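Local coordinates for protein LP04448p (Drosophila melanogaster, PDB 2QK2) that probably binds tubulin at growing microtubule plus ends through its TOG domains, as in other members of the XMAP215/Dis1 family, at residues 14-19 with 40-45; 22-27 with 34-39; 83-88 with 122-127; 140-145 with 152-157; 179-184 with 197-202. All blocks are in the same frame, centred on the assembly; numbering follows the deposited sequence.

Contact 1 of 5, residues 14-19 with 40-45; sequences SKMPKD and EKLLTD
Leu42 reaches out from helix 29-45 to the loop 14-19 with its two methyl groups divided between neighbouring loop residues. CD1 meets the side chain of Met16, present as selenomethionine, at 3.7 Å from its CG, and the two side chains lie oblique to each other. CD2 turns to Lys15 and approaches its CB at 4.1 Å. A chi1 of -74° sets the leucine CG beside the backbone N, which leaves the two methyls lying against Met16 and Lys15, so one forked side chain can serve two partners.

Lys15 gives only the base of its side chain to this contact. Its CB sits against the leucine, while the extended chain beyond carries NZ away, an arrangement that suits lysine at an exposed border. The chain of Met16, bent at chi2 and chi3, also packs on Leu39, one turn earlier in the same helix as Leu42. The joint is purely apolar and small, burying 124 Å² in total, and lies at the surface. It fastens the irregular segment ahead of helix 20-24 along the flank of helix 29-45, at the amino-terminal end of the HEAT-repeat array that makes up a TOG domain.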
# COMPACT_ATOMS: atom_id res chain seq x y z
N SER A 14 5.13 -0.99 25.48
CA SER A 14 4.97 -1.13 26.92
C SER A 14 3.77 -0.35 27.45
O SER A 14 3.41 -0.48 28.61
CB SER A 14 6.24 -0.65 27.64
OG SER A 14 6.51 0.71 27.36
N LYS A 15 3.14 0.44 26.58
CA LYS A 15 1.99 1.23 26.98
C LYS A 15 0.65 0.61 26.64
O LYS A 15 -0.39 1.09 27.09
CB LYS A 15 2.06 2.62 26.36
CG LYS A 15 3.24 3.44 26.83
CD LYS A 15 3.17 4.85 26.26
CE LYS A 15 4.32 5.69 26.77
NZ LYS A 15 4.19 7.09 26.27
N MSE A 16 0.65 -0.45 25.85
CA MSE A 16 -0.60 -1.08 25.48
C MSE A 16 -1.25 -1.81 26.64
O MSE A 16 -0.57 -2.29 27.54
CB MSE A 16 -0.37 -2.03 24.32
CG MSE A 16 -0.62 -1.35 22.99
SE MSE A 16 0.47 -2.11 21.67
CE MSE A 16 -0.37 -3.83 21.55
N PRO A 17 -2.58 -1.89 26.63
CA PRO A 17 -3.30 -2.58 27.71
C PRO A 17 -2.88 -4.04 27.83
O PRO A 17 -2.62 -4.71 26.83
CB PRO A 17 -4.76 -2.41 27.31
CG PRO A 17 -4.70 -2.38 25.82
CD PRO A 17 -3.50 -1.50 25.56
N LYS A 18 -2.81 -4.53 29.06
CA LYS A 18 -2.41 -5.90 29.31
C LYS A 18 -3.37 -6.92 28.70
O LYS A 18 -3.06 -8.10 28.64
CB LYS A 18 -2.28 -6.15 30.82
CG LYS A 18 -3.60 -6.24 31.57
CD LYS A 18 -3.37 -6.39 33.08
CE LYS A 18 -2.49 -7.60 33.41
NZ LYS A 18 -2.16 -7.68 34.87
N ASP A 19 -4.53 -6.46 28.24
CA ASP A 19 -5.49 -7.38 27.62
C ASP A 19 -5.69 -7.07 26.13
O ASP A 19 -6.65 -7.53 25.51
CB ASP A 19 -6.83 -7.34 28.37
CG ASP A 19 -7.46 -5.96 28.36
OD1 ASP A 19 -6.81 -5.00 27.88
OD2 ASP A 19 -8.61 -5.84 28.83
N GLU A 40 -4.95 2.88 18.34
CA GLU A 40 -5.00 4.00 17.41
C GLU A 40 -4.64 5.31 18.10
O GLU A 40 -3.98 6.16 17.51
CB GLU A 40 -6.37 4.12 16.76
CG GLU A 40 -6.35 5.07 15.57
CD GLU A 40 -7.62 5.03 14.73
OE1 GLU A 40 -8.10 3.91 14.42
OE2 GLU A 40 -8.13 6.12 14.38
N LYS A 41 -5.06 5.47 19.35
CA LYS A 41 -4.76 6.69 20.09
C LYS A 41 -3.27 6.77 20.43
O LYS A 41 -2.66 7.84 20.34
CB LYS A 41 -5.58 6.77 21.38
CG LYS A 41 -5.35 8.06 22.16
CD LYS A 41 -6.11 8.09 23.47
CE LYS A 41 -5.87 9.39 24.22
NZ LYS A 41 -6.53 9.38 25.56
N LEU A 42 -2.69 5.64 20.84
CA LEU A 42 -1.27 5.60 21.15
C LEU A 42 -0.46 5.99 19.91
O LEU A 42 0.48 6.77 20.00
CB LEU A 42 -0.85 4.20 21.59
CG LEU A 42 -1.27 3.74 22.99
CD1 LEU A 42 -0.87 2.29 23.21
CD2 LEU A 42 -0.63 4.65 24.03
N LEU A 43 -0.85 5.45 18.76
CA LEU A 43 -0.15 5.73 17.51
C LEU A 43 -0.29 7.19 17.07
O LEU A 43 0.64 7.76 16.50
CB LEU A 43 -0.64 4.79 16.41
CG LEU A 43 -0.31 3.30 16.61
CD1 LEU A 43 -1.01 2.46 15.55
CD2 LEU A 43 1.19 3.09 16.54
N THR A 44 -1.44 7.79 17.32
CA THR A 44 -1.63 9.19 16.93
C THR A 44 -0.92 10.11 17.93
O THR A 44 -0.43 11.17 17.54
CB THR A 44 -3.12 9.57 16.84
OG1 THR A 44 -3.73 9.45 18.13
CG2 THR A 44 -3.85 8.67 15.86
N ASP A 45 -0.85 9.72 19.19
CA ASP A 45 -0.17 10.55 20.19
C ASP A 45 1.35 10.50 20.10
O ASP A 45 2.03 11.43 20.55
CB ASP A 45 -0.59 10.16 21.61
CG ASP A 45 -2.04 10.50 21.92
OD1 ASP A 45 -2.53 11.53 21.40
OD2 ASP A 45 -2.68 9.75 22.68

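Contact 2 of 5, residues 22-27 with 34-39; sequences DKLEEK and ESLEVL
The carboxylate of Glu34 is the flat group of this contact, and Lys23 NZ meets its OE1 at 2.6 Å from above the carboxylate plane, 36° out of it. The result is a short salt bridge between two partly exposed residues. Lysine suits the place because its long chain, extended beyond CG, spans from helix 20-24 to helix 29-45, where the likewise extended Glu34 crosses it obliquely. Asp19 adds a second, long and weak ion pair to the same ammonium group.

Below the charged ends, Lys23 CB rests 3.3 Å from Ser35 OG. That hydroxyl is hydrogen-bonded to the backbone oxygen of Phe20, so its polarity is met within the turn of chain that carries Lys23. A serine is small enough to let the helices come close here, with the CA atoms of Lys23 and Ser35 6.4 Å apart. An alanine in place of Lys23 would probably leave the Glu34 carboxylate without its ionic mate and freer to turn.

Deeper in, the contact turns apolar. Leu24 lays CG against Ser35 CB at 4.0 Å, and its CD2 meets Leu36 CG at 4.1 Å, the two leucine side chains crossing at about a right angle. Ala60 and Leu61 of helix 55-67 touch Leu24 and Leu36 respectively, continuing this hydrophobic layer. The two helices follow one another in the chain and pack with a salt bridge over leucines, consistent with the stacked helices of a TOG domain.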
# COMPACT_ATOMS: atom_id res chain seq x y z
N ASP A 22 -5.86 -10.40 24.14
CA ASP A 22 -6.99 -11.23 24.51
C ASP A 22 -8.30 -10.64 23.99
O ASP A 22 -9.14 -11.36 23.45
CB ASP A 22 -7.08 -11.39 26.04
CG ASP A 22 -5.97 -12.28 26.59
OD1 ASP A 22 -5.43 -13.11 25.83
OD2 ASP A 22 -5.65 -12.15 27.79
N LYS A 23 -8.49 -9.33 24.14
CA LYS A 23 -9.72 -8.72 23.65
C LYS A 23 -9.92 -8.87 22.15
O LYS A 23 -11.05 -9.01 21.68
CB LYS A 23 -9.77 -7.24 24.02
CG LYS A 23 -10.33 -6.95 25.41
CD LYS A 23 -10.50 -5.44 25.57
CE LYS A 23 -11.20 -5.06 26.85
NZ LYS A 23 -11.27 -3.57 26.95
N LEU A 24 -8.82 -8.83 21.39
CA LEU A 24 -8.91 -8.97 19.94
C LEU A 24 -9.46 -10.35 19.56
O LEU A 24 -9.91 -10.55 18.43
CB LEU A 24 -7.54 -8.76 19.28
CG LEU A 24 -7.16 -7.30 19.02
CD1 LEU A 24 -5.80 -7.22 18.34
CD2 LEU A 24 -8.22 -6.66 18.13
N GLU A 25 -9.42 -11.29 20.50
CA GLU A 25 -9.93 -12.63 20.25
C GLU A 25 -11.39 -12.79 20.66
O GLU A 25 -11.98 -13.86 20.45
CB GLU A 25 -9.09 -13.68 20.99
CG GLU A 25 -7.69 -13.89 20.43
CD GLU A 25 -7.71 -14.34 18.98
OE1 GLU A 25 -8.42 -15.31 18.66
OE2 GLU A 25 -6.99 -13.72 18.16
N GLU A 26 -11.98 -11.75 21.24
CA GLU A 26 -13.38 -11.81 21.68
C GLU A 26 -14.33 -11.86 20.49
O GLU A 26 -14.04 -11.33 19.42
CB GLU A 26 -13.73 -10.58 22.53
CG GLU A 26 -13.00 -10.49 23.85
CD GLU A 26 -13.51 -11.48 24.88
OE1 GLU A 26 -14.59 -12.09 24.67
OE2 GLU A 26 -12.84 -11.64 25.93
N LYS A 27 -15.48 -12.51 20.69
CA LYS A 27 -16.48 -12.63 19.64
C LYS A 27 -17.27 -11.34 19.46
O LYS A 27 -17.74 -11.04 18.36
CB LYS A 27 -17.46 -13.76 19.96
CG LYS A 27 -16.89 -15.15 19.77
CD LYS A 27 -17.98 -16.20 19.92
CE LYS A 27 -17.47 -17.58 19.55
NZ LYS A 27 -18.56 -18.60 19.66
N GLU A 34 -12.36 -2.05 21.30
CA GLU A 34 -11.68 -1.43 22.43
C GLU A 34 -10.15 -1.51 22.34
O GLU A 34 -9.46 -0.53 22.65
CB GLU A 34 -12.19 -2.02 23.75
CG GLU A 34 -13.70 -1.83 23.91
CD GLU A 34 -14.22 -2.22 25.29
OE1 GLU A 34 -13.64 -3.13 25.92
OE2 GLU A 34 -15.23 -1.62 25.72
N SER A 35 -9.61 -2.65 21.92
CA SER A 35 -8.16 -2.79 21.78
C SER A 35 -7.65 -1.87 20.68
O SER A 35 -6.67 -1.14 20.87
CB SER A 35 -7.77 -4.23 21.45
OG SER A 35 -7.80 -5.07 22.59
N LEU A 36 -8.30 -1.89 19.52
CA LEU A 36 -7.87 -1.06 18.40
C LEU A 36 -7.99 0.44 18.71
O LEU A 36 -7.15 1.23 18.27
CB LEU A 36 -8.66 -1.42 17.13
CG LEU A 36 -8.47 -2.86 16.61
CD1 LEU A 36 -9.27 -3.06 15.33
CD2 LEU A 36 -6.99 -3.14 16.35
N GLU A 37 -9.02 0.82 19.46
CA GLU A 37 -9.22 2.23 19.84
C GLU A 37 -8.02 2.75 20.61
O GLU A 37 -7.48 3.81 20.31
CB GLU A 37 -10.42 2.40 20.76
CG GLU A 37 -11.77 2.44 20.11
CD GLU A 37 -12.83 2.90 21.10
OE1 GLU A 37 -12.77 4.08 21.52
OE2 GLU A 37 -13.69 2.08 21.47
N VAL A 38 -7.65 1.99 21.64
CA VAL A 38 -6.53 2.36 22.48
C VAL A 38 -5.25 2.44 21.67
O VAL A 38 -4.46 3.37 21.83
CB VAL A 38 -6.35 1.35 23.64
CG1 VAL A 38 -5.12 1.68 24.45
CG2 VAL A 38 -7.59 1.38 24.54
N LEU A 39 -5.04 1.46 20.79
CA LEU A 39 -3.84 1.44 19.96
C LEU A 39 -3.83 2.64 19.01
O LEU A 39 -2.82 3.33 18.89
CB LEU A 39 -3.78 0.15 19.13
CG LEU A 39 -2.65 0.08 18.09
CD1 LEU A 39 -1.29 0.12 18.78
CD2 LEU A 39 -2.81 -1.19 17.27

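Contact 3 of 5, residues 83-88 with 122-127; sequences LLAKGL and IDAIYA
Ala85 and Ala124 meet methyl to methyl, CB to CB at 3.8 Å, where two helices of the HEAT-repeat array run side by side in nearly the same direction. Ala85 CB also touches Ile125 CG1 at 3.8 Å, so this one methyl is shared by two successive residues of helix 112-126. On its outer flank Ala124 CB is met by Lys86 CG at 3.7 Å. Only the near part of that lysine takes part, since its chain bends at chi3 and its end leads away, as befits an exposed residue.

Small residues suit this line of contact because they let the backbones approach: the short segments pass with their axes 8.1 Å apart at an angle of 22°, and the CA atoms of Ala85 and Ile125 are 5.5 Å from each other. Ile125 is branched, and its CG1 is set anti to the carbonyl carbon (chi1 -66°), which brings that arm to Ala85.

The next shell positions helix 112-126. Ile125 packs on Ala96, Cys99 and Leu103 of helix 93-105, which follows helix 71-88 in the chain and thus lies between the two partners in sequence. Asp123 forms a salt bridge with Arg159 of helix 147-161, tying helix 112-126 to the next layer.

Beside the alanines a water joins the backbones, donating to Ala85 O and to Ala124 O over 2.8 Å in each case.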
# COMPACT_ATOMS: atom_id res chain seq x y z
N LEU A 83 -0.36 3.79 10.48
CA LEU A 83 0.33 4.64 11.45
C LEU A 83 1.56 3.94 12.01
O LEU A 83 2.58 4.58 12.27
CB LEU A 83 -0.62 5.04 12.58
CG LEU A 83 -1.82 5.90 12.17
CD1 LEU A 83 -2.78 6.06 13.34
CD2 LEU A 83 -1.35 7.25 11.68
N LEU A 84 1.46 2.63 12.20
CA LEU A 84 2.58 1.87 12.72
C LEU A 84 3.73 1.90 11.69
O LEU A 84 4.89 2.14 12.04
CB LEU A 84 2.16 0.42 12.99
CG LEU A 84 3.23 -0.55 13.50
CD1 LEU A 84 3.76 -0.08 14.86
CD2 LEU A 84 2.64 -1.95 13.61
N ALA A 85 3.39 1.66 10.43
CA ALA A 85 4.41 1.66 9.38
C ALA A 85 5.05 3.05 9.24
O ALA A 85 6.25 3.15 9.00
CB ALA A 85 3.80 1.22 8.05
N LYS A 86 4.25 4.10 9.40
CA LYS A 86 4.77 5.47 9.32
C LYS A 86 5.66 5.83 10.50
O LYS A 86 6.65 6.53 10.35
CB LYS A 86 3.63 6.49 9.29
CG LYS A 86 2.84 6.56 8.01
CD LYS A 86 1.95 7.80 8.03
CE LYS A 86 2.79 9.06 8.21
NZ LYS A 86 1.98 10.31 8.27
N GLY A 87 5.27 5.37 11.69
CA GLY A 87 6.04 5.69 12.88
C GLY A 87 7.37 4.98 12.98
O GLY A 87 8.25 5.40 13.73
N LEU A 88 7.50 3.89 12.23
CA LEU A 88 8.72 3.08 12.22
C LEU A 88 9.56 3.37 10.98
O LEU A 88 10.75 3.05 10.94
CB LEU A 88 8.34 1.59 12.25
CG LEU A 88 8.52 0.73 13.51
CD1 LEU A 88 8.58 1.57 14.77
CD2 LEU A 88 7.38 -0.27 13.58
N ILE A 122 -1.01 0.18 2.82
CA ILE A 122 -0.05 -0.33 1.86
C ILE A 122 0.92 0.76 1.38
O ILE A 122 2.08 0.47 1.09
CB ILE A 122 -0.75 -1.03 0.65
CG1 ILE A 122 0.27 -1.91 -0.08
CG2 ILE A 122 -1.35 -0.01 -0.30
CD1 ILE A 122 -0.35 -2.88 -1.05
N ASP A 123 0.45 2.01 1.33
CA ASP A 123 1.32 3.10 0.91
C ASP A 123 2.42 3.37 1.95
O ASP A 123 3.59 3.54 1.61
CB ASP A 123 0.50 4.39 0.68
CG ASP A 123 -0.33 4.35 -0.61
OD1 ASP A 123 -0.27 3.34 -1.36
OD2 ASP A 123 -1.06 5.33 -0.88
N ALA A 124 2.04 3.39 3.23
CA ALA A 124 3.00 3.62 4.30
C ALA A 124 4.01 2.48 4.33
O ALA A 124 5.19 2.68 4.55
CB ALA A 124 2.28 3.74 5.64
N ILE A 125 3.53 1.26 4.10
CA ILE A 125 4.39 0.10 4.11
C ILE A 125 5.37 0.12 2.93
O ILE A 125 6.53 -0.27 3.07
CB ILE A 125 3.55 -1.20 4.09
CG1 ILE A 125 2.76 -1.30 5.40
CG2 ILE A 125 4.45 -2.42 3.89
CD1 ILE A 125 1.93 -2.55 5.54
N TYR A 126 4.90 0.59 1.78
CA TYR A 126 5.76 0.66 0.60
C TYR A 126 7.01 1.49 0.87
O TYR A 126 8.10 1.15 0.42
CB TYR A 126 5.00 1.28 -0.58
CG TYR A 126 5.88 1.47 -1.80
CD1 TYR A 126 6.37 0.37 -2.50
CD2 TYR A 126 6.27 2.74 -2.22
CE1 TYR A 126 7.23 0.52 -3.59
CE2 TYR A 126 7.14 2.91 -3.31
CZ TYR A 126 7.61 1.79 -3.98
OH TYR A 126 8.49 1.93 -5.04
N ALA A 127 6.84 2.57 1.62
CA ALA A 127 7.94 3.46 1.96
C ALA A 127 9.10 2.75 2.65
O ALA A 127 10.24 3.22 2.60
CB ALA A 127 7.42 4.59 2.86
O HOH W 1 7.12 3.38 6.38

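Contact 4 of 5, residues 140-145 with 152-157; sequences ESLSNK and ETALFI
Two hydroxyls make the polar part of this contact: Ser141 OG and Thr153 OG1 stand 2.7 Å apart in a hydrogen bond between buried side chains. The serine hydroxyl is directed at Thr153 because OG lies anti to the backbone nitrogen (chi1 -171°). Thr153 OG1 is also hydrogen-bonded to the carbonyl oxygen of Val149, one turn back in its own helix, so that buried oxygen is tied both to its helix and to the neighbouring one.

The apolar part belongs largely to Leu142, whose forked end is split between two levels of helix 147-161. Its CD2 packs on Thr153 CG2 at 3.7 Å, the two side chains crossing at a slant, and the same methyl skirts Ala154. CD1 goes one turn further along and meets Ile157 CD1 end to end at 4.0 Å. Threonine suits position 153 since its hydroxyl serves Ser141 while its methyl serves Leu142. Leu181 of helix 171-185 touches Leu142, Ala154 and Ile157, extending the hydrophobic layer to the next helix in the chain.

Backbone bonding shapes the first segment as well. A type I beta turn runs from Ser141 to Asn144, with Asn144 N bonded to Ser141 O at 2.9 Å, and Leu142 is carried within it.

Taken together, the chemistry implies an interface in which buried polar groups pair with one another beside an aliphatic seam built round Leu142, so that the hydroxyls can enter the interior between two successive helices of the HEAT-repeat domain without losing hydrogen-bonding partners.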
# COMPACT_ATOMS: atom_id res chain seq x y z
N GLU A 140 1.53 -10.82 -9.13
CA GLU A 140 0.55 -11.87 -8.88
C GLU A 140 -0.83 -11.26 -8.64
O GLU A 140 -1.84 -11.78 -9.10
CB GLU A 140 0.97 -12.70 -7.67
CG GLU A 140 0.04 -13.86 -7.35
CD GLU A 140 0.48 -14.63 -6.12
OE1 GLU A 140 1.61 -15.17 -6.12
OE2 GLU A 140 -0.30 -14.69 -5.14
N SER A 141 -0.86 -10.14 -7.92
CA SER A 141 -2.12 -9.47 -7.62
C SER A 141 -2.79 -8.89 -8.86
O SER A 141 -4.02 -8.84 -8.94
CB SER A 141 -1.89 -8.37 -6.58
OG SER A 141 -3.12 -7.85 -6.13
N LEU A 142 -2.00 -8.45 -9.84
CA LEU A 142 -2.57 -7.91 -11.08
C LEU A 142 -3.28 -9.01 -11.85
O LEU A 142 -4.02 -8.74 -12.80
CB LEU A 142 -1.48 -7.28 -11.95
CG LEU A 142 -0.99 -5.89 -11.52
CD1 LEU A 142 0.16 -5.45 -12.41
CD2 LEU A 142 -2.15 -4.89 -11.60
N SER A 143 -3.06 -10.26 -11.44
CA SER A 143 -3.70 -11.41 -12.07
C SER A 143 -4.89 -11.89 -11.26
O SER A 143 -5.59 -12.82 -11.68
CB SER A 143 -2.70 -12.56 -12.23
OG SER A 143 -1.81 -12.32 -13.30
N ASN A 144 -5.13 -11.29 -10.10
CA ASN A 144 -6.25 -11.67 -9.26
C ASN A 144 -7.51 -11.62 -10.13
O ASN A 144 -7.66 -10.72 -10.95
CB ASN A 144 -6.38 -10.70 -8.08
CG ASN A 144 -7.35 -11.18 -7.01
OD1 ASN A 144 -8.55 -11.30 -7.25
ND2 ASN A 144 -6.82 -11.44 -5.82
N LYS A 145 -8.41 -12.58 -9.96
CA LYS A 145 -9.63 -12.62 -10.76
C LYS A 145 -10.59 -11.49 -10.42
O LYS A 145 -11.45 -11.13 -11.23
CB LYS A 145 -10.35 -13.96 -10.59
CG LYS A 145 -11.23 -14.07 -9.34
CD LYS A 145 -10.55 -14.82 -8.19
CE LYS A 145 -9.34 -14.07 -7.65
NZ LYS A 145 -8.69 -14.79 -6.52
N GLU A 152 -7.16 -1.64 -7.80
CA GLU A 152 -6.45 -1.07 -6.65
C GLU A 152 -4.97 -1.42 -6.69
O GLU A 152 -4.14 -0.66 -6.19
CB GLU A 152 -7.07 -1.54 -5.34
CG GLU A 152 -8.46 -0.94 -5.04
CD GLU A 152 -8.45 0.58 -4.88
OE1 GLU A 152 -7.48 1.12 -4.28
OE2 GLU A 152 -9.42 1.24 -5.33
N THR A 153 -4.62 -2.56 -7.28
CA THR A 153 -3.22 -2.94 -7.37
C THR A 153 -2.54 -1.97 -8.34
O THR A 153 -1.45 -1.47 -8.08
CB THR A 153 -3.04 -4.39 -7.87
OG1 THR A 153 -3.64 -5.30 -6.94
CG2 THR A 153 -1.56 -4.73 -8.00
N ALA A 154 -3.20 -1.70 -9.47
CA ALA A 154 -2.65 -0.78 -10.46
C ALA A 154 -2.53 0.62 -9.88
O ALA A 154 -1.56 1.32 -10.14
CB ALA A 154 -3.52 -0.75 -11.72
N LEU A 155 -3.53 1.04 -9.11
CA LEU A 155 -3.50 2.37 -8.50
C LEU A 155 -2.40 2.43 -7.44
O LEU A 155 -1.76 3.48 -7.25
CB LEU A 155 -4.86 2.69 -7.87
CG LEU A 155 -6.00 2.91 -8.88
CD1 LEU A 155 -7.31 3.11 -8.13
CD2 LEU A 155 -5.69 4.12 -9.77
N PHE A 156 -2.18 1.32 -6.75
CA PHE A 156 -1.11 1.25 -5.74
C PHE A 156 0.23 1.50 -6.44
O PHE A 156 1.07 2.25 -5.95
CB PHE A 156 -1.10 -0.12 -5.07
CG PHE A 156 0.20 -0.45 -4.38
CD1 PHE A 156 0.65 0.33 -3.32
CD2 PHE A 156 0.98 -1.52 -4.80
CE1 PHE A 156 1.86 0.03 -2.68
CE2 PHE A 156 2.19 -1.82 -4.18
CZ PHE A 156 2.63 -1.04 -3.12
N ILE A 157 0.42 0.87 -7.59
CA ILE A 157 1.64 1.03 -8.37
C ILE A 157 1.82 2.50 -8.80
O ILE A 157 2.93 3.05 -8.73
CB ILE A 157 1.62 0.12 -9.62
CG1 ILE A 157 1.67 -1.35 -9.17
CG2 ILE A 157 2.78 0.44 -10.55
CD1 ILE A 157 1.48 -2.35 -10.30

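Contact 5 of 5, residues 179-184 with 197-202; sequences TSLVKT and AEALGT
Ala199 is the first residue of helix segment 197-202 to meet its neighbour, offering its CB to both methyls of Leu181, with CD1 at 3.8 Å and CD2 at 4.0 Å. A small methyl suits a place so close to the leucine fork, and alanine supplies just that.

Leu200 comes next and lies alongside Leu181, the two side chains sliding past each other in opposite directions. Its CD1 rests 3.6 Å from Leu181 CB and 3.7 Å from Leu181 CD1, while CD2 reaches over the backbone, 4.3 Å from Val182 N. The torsions are unusual for leucine, with chi1 at -102° and chi2 at 1°, and with them both methyls come to Leu181. Leucine suits the position because its two branches can touch the side chain and the backbone of the partner helix at once. A glycine in place of Leu200 would probably open a gap beside Leu181 CB and leave that leucine freer to turn.

Further on, past Gly201, the Thr202 hydroxyl stays with its own helix, OG1 donating to Glu198 O at 2.7 Å.

The two helices run roughly antiparallel, their short segments meeting at 147° with axes 9.6 Å apart, consistent with the antiparallel helix packing of HEAT-repeat domains. Helix 147-161 borders one flank, touching Thr202 through Ala158 and Leu161, and helix 221-233 packs on Leu200 through Ile227, so helix 190-207 is held between earlier and later layers of the array.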
# COMPACT_ATOMS: atom_id res chain seq x y z
N THR A 179 4.55 -5.00 -18.96
CA THR A 179 3.85 -6.14 -19.54
C THR A 179 2.60 -6.49 -18.74
O THR A 179 1.52 -6.68 -19.31
CB THR A 179 4.75 -7.40 -19.59
OG1 THR A 179 5.82 -7.18 -20.52
CG2 THR A 179 3.95 -8.62 -20.01
N SER A 180 2.75 -6.56 -17.42
CA SER A 180 1.63 -6.90 -16.55
C SER A 180 0.52 -5.86 -16.60
O SER A 180 -0.66 -6.21 -16.65
CB SER A 180 2.11 -7.05 -15.10
OG SER A 180 3.08 -8.08 -14.99
N LEU A 181 0.90 -4.59 -16.59
CA LEU A 181 -0.07 -3.50 -16.64
C LEU A 181 -0.76 -3.36 -18.00
O LEU A 181 -1.92 -2.97 -18.07
CB LEU A 181 0.61 -2.17 -16.25
CG LEU A 181 0.96 -2.01 -14.76
CD1 LEU A 181 1.87 -0.81 -14.53
CD2 LEU A 181 -0.34 -1.85 -13.99
N VAL A 182 -0.05 -3.67 -19.08
CA VAL A 182 -0.66 -3.58 -20.41
C VAL A 182 -1.73 -4.66 -20.49
O VAL A 182 -2.78 -4.48 -21.12
CB VAL A 182 0.38 -3.81 -21.53
CG1 VAL A 182 -0.32 -3.99 -22.87
CG2 VAL A 182 1.32 -2.62 -21.60
N LYS A 183 -1.48 -5.78 -19.82
CA LYS A 183 -2.43 -6.88 -19.80
C LYS A 183 -3.74 -6.43 -19.14
O LYS A 183 -4.82 -6.65 -19.68
CB LYS A 183 -1.82 -8.05 -19.04
CG LYS A 183 -2.44 -9.40 -19.36
CD LYS A 183 -1.55 -10.51 -18.82
CE LYS A 183 -0.15 -10.40 -19.42
NZ LYS A 183 0.85 -11.24 -18.69
N THR A 184 -3.65 -5.79 -17.98
CA THR A 184 -4.87 -5.34 -17.31
C THR A 184 -5.46 -4.14 -18.04
O THR A 184 -6.66 -3.87 -17.96
CB THR A 184 -4.61 -4.99 -15.81
OG1 THR A 184 -3.53 -4.05 -15.70
CG2 THR A 184 -4.27 -6.25 -15.02
N ALA A 197 -4.02 2.53 -16.92
CA ALA A 197 -3.54 3.66 -17.70
C ALA A 197 -2.84 4.66 -16.78
O ALA A 197 -1.82 5.24 -17.15
CB ALA A 197 -4.71 4.34 -18.42
N GLU A 198 -3.41 4.87 -15.59
CA GLU A 198 -2.82 5.81 -14.64
C GLU A 198 -1.44 5.35 -14.19
O GLU A 198 -0.51 6.15 -14.08
CB GLU A 198 -3.73 5.98 -13.42
CG GLU A 198 -3.33 7.16 -12.55
CD GLU A 198 -4.34 7.46 -11.46
OE1 GLU A 198 -5.54 7.16 -11.65
OE2 GLU A 198 -3.95 8.01 -10.41
N ALA A 199 -1.30 4.05 -13.96
CA ALA A 199 -0.02 3.48 -13.53
C ALA A 199 1.01 3.59 -14.66
O ALA A 199 2.17 3.96 -14.42
CB ALA A 199 -0.21 2.01 -13.13
N LEU A 200 0.57 3.28 -15.87
CA LEU A 200 1.45 3.34 -17.04
C LEU A 200 1.92 4.77 -17.30
O LEU A 200 3.09 5.01 -17.59
CB LEU A 200 0.73 2.80 -18.27
CG LEU A 200 1.01 1.39 -18.82
CD1 LEU A 200 2.03 0.65 -17.97
CD2 LEU A 200 -0.30 0.63 -18.89
N GLY A 201 0.99 5.72 -17.19
CA GLY A 201 1.34 7.11 -17.42
C GLY A 201 2.33 7.61 -16.38
O GLY A 201 3.25 8.37 -16.69
N THR A 202 2.14 7.18 -15.14
CA THR A 202 3.04 7.60 -14.07
C THR A 202 4.41 6.98 -14.33
O THR A 202 5.44 7.62 -14.11
CB THR A 202 2.49 7.15 -12.69
OG1 THR A 202 1.15 7.63 -12.54
CG2 THR A 202 3.36 7.72 -11.57

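The five contacts follow one another along the elongated HEAT array of one TOG domain. Contacts 1 and 2 share helix 29-45 and lie about 11 Å apart between centres; Pro17 CD of the former meets Val38 CG1 of the latter at 3.7 Å. Contact 1 also reaches contact 3, where Thr44 CG2 packs on Leu83 CD1 at 3.8 Å. The path continues from contact 3 to contact 4 through Ile122 CG1 and Phe156 CE1, 3.6 Å apart. Contacts 4 and 5 sit with centres about 10 Å apart and touch directly. The ends are well separated: the centres of contacts 1 and 5 are about 40 Å apart, on opposite sides of the chain's centre.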